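Local coordinates for cytochrome c-552/4 domain-containing protein (Ignicoccus hospitalis KIN4/I, PDB 4QO5), which binds eight c-type haems as a membrane-associated octahaem cytochrome and probably carries electrons along them, at the interface of chains A and B. Residues are numbered along the deposited sequence; one frame, centred on the assembly and turned at random. Chains: chain A/B, Hypothetical multiheme protein.

Contact 1: the interface of chains A and B. Residues chain A 490, 494-495, 499-500; chain B 242-243, 471, 474-475.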
# COMPACT_ATOMS: atom_id res chain seq x y z
N ASP A 490 -9.08 -5.48 -6.66
CA ASP A 490 -9.29 -5.90 -5.27
C ASP A 490 -10.02 -4.86 -4.42
O ASP A 490 -10.68 -5.23 -3.44
CB ASP A 490 -8.00 -6.40 -4.61
CG ASP A 490 -8.24 -7.64 -3.74
OD1 ASP A 490 -9.37 -8.18 -3.74
OD2 ASP A 490 -7.28 -8.11 -3.10
N PHE A 494 -12.17 -7.99 -2.08
CA PHE A 494 -11.88 -8.42 -0.71
C PHE A 494 -11.29 -7.33 0.17
O PHE A 494 -11.52 -7.31 1.38
CB PHE A 494 -10.93 -9.62 -0.71
CG PHE A 494 -11.52 -10.87 -1.29
CD1 PHE A 494 -12.61 -11.49 -0.69
CD2 PHE A 494 -10.94 -11.45 -2.40
CE1 PHE A 494 -13.13 -12.67 -1.22
CE2 PHE A 494 -11.45 -12.61 -2.93
CZ PHE A 494 -12.55 -13.22 -2.34
N LYS A 495 -10.50 -6.45 -0.44
CA LYS A 495 -9.82 -5.41 0.32
C LYS A 495 -10.83 -4.43 0.94
O LYS A 495 -10.76 -4.13 2.13
CB LYS A 495 -8.80 -4.68 -0.58
CG LYS A 495 -8.04 -3.55 0.11
CD LYS A 495 -7.35 -4.04 1.38
CE LYS A 495 -6.37 -3.02 1.91
NZ LYS A 495 -5.01 -3.24 1.36
N TYR A 499 -17.07 -8.02 -1.00
CA TYR A 499 -16.97 -8.98 0.09
C TYR A 499 -17.16 -8.26 1.42
O TYR A 499 -17.89 -8.74 2.30
CB TYR A 499 -15.63 -9.74 0.06
CG TYR A 499 -15.44 -10.54 1.32
CD1 TYR A 499 -15.96 -11.83 1.44
CD2 TYR A 499 -14.77 -9.99 2.41
CE1 TYR A 499 -15.81 -12.53 2.62
CE2 TYR A 499 -14.63 -10.68 3.57
CZ TYR A 499 -15.14 -11.95 3.68
OH TYR A 499 -14.98 -12.61 4.87
N GLN A 500 -16.52 -7.11 1.57
CA GLN A 500 -16.61 -6.37 2.83
C GLN A 500 -18.01 -5.83 3.06
O GLN A 500 -18.52 -5.83 4.19
CB GLN A 500 -15.58 -5.23 2.88
CG GLN A 500 -14.14 -5.72 2.83
CD GLN A 500 -13.72 -6.45 4.09
OE1 GLN A 500 -14.35 -6.32 5.14
NE2 GLN A 500 -12.66 -7.25 3.98
N PRO B 242 -6.12 -8.69 0.48
CA PRO B 242 -5.83 -9.62 1.58
C PRO B 242 -5.72 -11.09 1.19
O PRO B 242 -5.18 -11.87 1.98
CB PRO B 242 -7.04 -9.46 2.50
CG PRO B 242 -8.18 -9.12 1.55
CD PRO B 242 -7.54 -8.29 0.44
N ASP B 243 -6.25 -11.46 0.02
CA ASP B 243 -6.39 -12.88 -0.34
C ASP B 243 -5.15 -13.48 -0.98
O ASP B 243 -4.83 -14.66 -0.78
CB ASP B 243 -7.62 -13.10 -1.24
CG ASP B 243 -7.70 -12.13 -2.43
OD1 ASP B 243 -8.01 -12.59 -3.57
OD2 ASP B 243 -7.52 -10.89 -2.24
N GLU B 471 -12.13 -16.13 6.27
CA GLU B 471 -10.94 -15.29 6.37
C GLU B 471 -9.76 -16.03 6.99
O GLU B 471 -8.61 -15.77 6.65
CB GLU B 471 -11.24 -14.00 7.13
CG GLU B 471 -12.31 -13.19 6.43
CD GLU B 471 -12.64 -11.90 7.12
OE1 GLU B 471 -11.96 -11.52 8.09
OE2 GLU B 471 -13.61 -11.24 6.67
N LEU B 474 -8.71 -18.02 3.72
CA LEU B 474 -8.58 -17.18 2.54
C LEU B 474 -7.69 -15.95 2.71
O LEU B 474 -7.03 -15.51 1.76
CB LEU B 474 -9.98 -16.73 2.05
CG LEU B 474 -10.06 -15.95 0.75
CD1 LEU B 474 -9.65 -16.83 -0.42
CD2 LEU B 474 -11.48 -15.40 0.55
N PHE B 475 -7.69 -15.37 3.90
CA PHE B 475 -6.85 -14.20 4.13
C PHE B 475 -5.60 -14.55 4.95
O PHE B 475 -4.48 -14.35 4.49
CB PHE B 475 -7.59 -13.08 4.88
CG PHE B 475 -8.75 -12.47 4.13
CD1 PHE B 475 -9.03 -12.83 2.82
CD2 PHE B 475 -9.55 -11.51 4.75
CE1 PHE B 475 -10.10 -12.25 2.14
CE2 PHE B 475 -10.61 -10.93 4.08
CZ PHE B 475 -10.88 -11.30 2.77
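A:Phe494 and B:Pro242 meet on two loop stretches, A:Phe494 with a helix-like backbone and B:Pro242 following a cis peptide bond. The A:Phe494 ring, its CG anti to the carbonyl carbon (chi1 -67°), reaches in among B:Pro242, B:Asp243, B:Leu474 and B:Phe475. Its CB rests on the proline, 3.6 Å from B:Pro242 CG, and that same CG lies over one face of the B:Phe475 ring. CD1 of A:Phe494 comes to the edge of B:Phe475, in the plane of that ring, 3.9 Å from its CE1. Farther out, A:Phe494 CE1 touches the B:Leu474 methyl CD2 at 3.7 Å, while the A:Phe494 CD2 edge runs against the B:Asp243 carboxylate, which is steeply inclined to the ring. A:Tyr499 stands edge-to-face with B:Phe475, planes 69° apart. From there its phenol OH gives a hydrogen bond of 2.6 Å to the B:Glu471 carboxylate oxygen OE2, on the anti lone pair. Behind the front, the A:Gln500 amide NE2 holds the A:Phe494 carbonyl O at 2.8 Å, a nearly straight bond (170° at H) that ties the loop to the following helix. The patch joins the A:Phe494 loop and the start of helix 498-520 of chain A to a chain B loop and one side of helix 464-485.

Contact 2: the interface of chains A and B. Residues chain A 422, 425-426, 429, 498; chain B 157, 160-162, 165.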
# COMPACT_ATOMS: atom_id res chain seq x y z
N LEU A 422 -21.33 -0.14 -16.87
CA LEU A 422 -21.04 -1.01 -15.74
C LEU A 422 -21.03 -0.16 -14.46
O LEU A 422 -21.57 -0.56 -13.43
CB LEU A 422 -19.68 -1.70 -15.92
CG LEU A 422 -19.33 -2.69 -14.81
CD1 LEU A 422 -20.38 -3.80 -14.76
CD2 LEU A 422 -17.93 -3.25 -15.04
N THR A 425 -24.48 0.40 -13.17
CA THR A 425 -25.06 -0.76 -12.49
C THR A 425 -24.51 -0.86 -11.06
O THR A 425 -25.23 -1.26 -10.14
CB THR A 425 -24.83 -2.10 -13.23
OG1 THR A 425 -23.48 -2.55 -13.06
CG2 THR A 425 -25.18 -1.98 -14.73
N GLN A 426 -23.25 -0.50 -10.89
CA GLN A 426 -22.64 -0.54 -9.55
C GLN A 426 -23.15 0.55 -8.63
O GLN A 426 -23.27 0.34 -7.42
CB GLN A 426 -21.12 -0.55 -9.64
CG GLN A 426 -20.63 -1.81 -10.32
CD GLN A 426 -21.26 -3.05 -9.70
OE1 GLN A 426 -20.88 -3.47 -8.60
NE2 GLN A 426 -22.23 -3.64 -10.40
N GLU A 429 -26.50 -0.88 -7.58
CA GLU A 429 -26.37 -1.98 -6.62
C GLU A 429 -25.82 -1.52 -5.27
O GLU A 429 -26.34 -1.90 -4.22
CB GLU A 429 -25.56 -3.13 -7.23
CG GLU A 429 -26.35 -3.79 -8.36
CD GLU A 429 -25.58 -4.84 -9.13
OE1 GLU A 429 -24.39 -5.06 -8.83
OE2 GLU A 429 -26.19 -5.43 -10.05
N TRP A 498 -17.01 -5.61 -2.52
CA TRP A 498 -18.24 -6.39 -2.36
C TRP A 498 -18.20 -7.36 -1.19
O TRP A 498 -19.20 -7.51 -0.47
CB TRP A 498 -18.62 -7.14 -3.66
CG TRP A 498 -19.42 -6.26 -4.57
CD1 TRP A 498 -19.02 -5.76 -5.78
CD2 TRP A 498 -20.72 -5.73 -4.32
NE1 TRP A 498 -20.01 -4.96 -6.31
CE2 TRP A 498 -21.06 -4.92 -5.43
CE3 TRP A 498 -21.63 -5.85 -3.27
CZ2 TRP A 498 -22.28 -4.24 -5.51
CZ3 TRP A 498 -22.85 -5.18 -3.36
CH2 TRP A 498 -23.16 -4.38 -4.47
N GLY B 157 -27.09 -7.99 -7.71
CA GLY B 157 -25.77 -8.53 -7.99
C GLY B 157 -25.87 -9.75 -8.88
O GLY B 157 -26.92 -10.38 -8.99
N ARG B 160 -23.08 -10.40 -14.60
CA ARG B 160 -22.81 -9.30 -15.52
C ARG B 160 -22.62 -7.96 -14.81
O ARG B 160 -22.30 -6.95 -15.44
CB ARG B 160 -23.96 -9.18 -16.54
N THR B 161 -22.81 -7.93 -13.49
CA THR B 161 -22.69 -6.67 -12.75
C THR B 161 -21.68 -6.75 -11.60
O THR B 161 -20.49 -6.52 -11.81
CB THR B 161 -24.05 -6.14 -12.25
OG1 THR B 161 -24.70 -7.12 -11.42
CG2 THR B 161 -24.95 -5.78 -13.43
N SER B 162 -22.14 -7.06 -10.40
CA SER B 162 -21.23 -7.10 -9.25
C SER B 162 -20.06 -8.07 -9.43
O SER B 162 -18.94 -7.79 -8.99
CB SER B 162 -21.99 -7.43 -7.96
OG SER B 162 -22.59 -8.71 -8.05
N THR B 165 -17.29 -6.72 -12.05
CA THR B 165 -16.39 -5.69 -11.57
C THR B 165 -15.50 -6.21 -10.44
O THR B 165 -14.54 -5.53 -10.05
CB THR B 165 -17.16 -4.44 -11.10
OG1 THR B 165 -16.27 -3.32 -11.08
CG2 THR B 165 -17.75 -4.65 -9.71
O HOH W 1 -28.48 -6.43 -9.72
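B:Thr161 turns its methyl CG2 onto A:Thr425, 3.7 Å from CB of that residue, at the apolar centre of the patch, where helix 413-447 of chain A packs on the chain B loop leading into helix 162-165. To one side the A:Leu422 methyl CD1 lies against the backbone oxygen of B:Arg160, and CD2 faces B:Thr165. The B:Thr165 methyl CG2 meets the end of A:Gln426 tip to tip, 3.8 Å from its amide carbon CD. On the indole side, B:Ser162 CB sits over a face of A:Trp498, 3.8 Å from the centroid of the five-membered ring and offset toward the rim.

Between this packing and the polar rim lies the A:Gln426 amide, brought round by a bend at chi2 (-50°). Its OE1 accepts the indole NE1 of A:Trp498 at 2.9 Å, in the ring plane and nearly along the C=O axis. Its NE2 gives one bond to A:Thr425 OG1, almost in the amide plane, and another to A:Glu429 OE1, which it meets from above the carboxylate plane. With both ends of the amide engaged, its rotation is fixed. An alanine here would probably leave the indole N-H without its acceptor, set the A:Glu429 carboxylate freer to turn and open a gap beside the B:Thr165 methyl.

At the rim, A:Glu429 extends beyond CG (chi2 173°) to reach chain B. The B:Thr161 hydroxyl OG1 donates to its OE2 at 2.6 Å, on the syn lone pair. A water also bonds to OE2 and is held 2.9 Å from the B:Gly157 backbone N, in line with the N-H (168° at H).

The C-alpha centres of contact 1 and contact 2 lie about 18 Å apart on the same A-B interface. Chain A links them through helix 498-520: A:Trp498 serves contact 2, and its sequence neighbours A:Tyr499 and A:Gln500 serve contact 1. Helix 413-447 contributes to contact 2, and not to the residues of contact 1. Chain B meets these elements with separate segments, residues 157-165 in one case and 242-243 with helix 464-485 in the other, so in these two patches the copies offer different surfaces. That fits the lack of an exact two-fold. The deposited assembly holds three copies, and this pairing may not be the biological one.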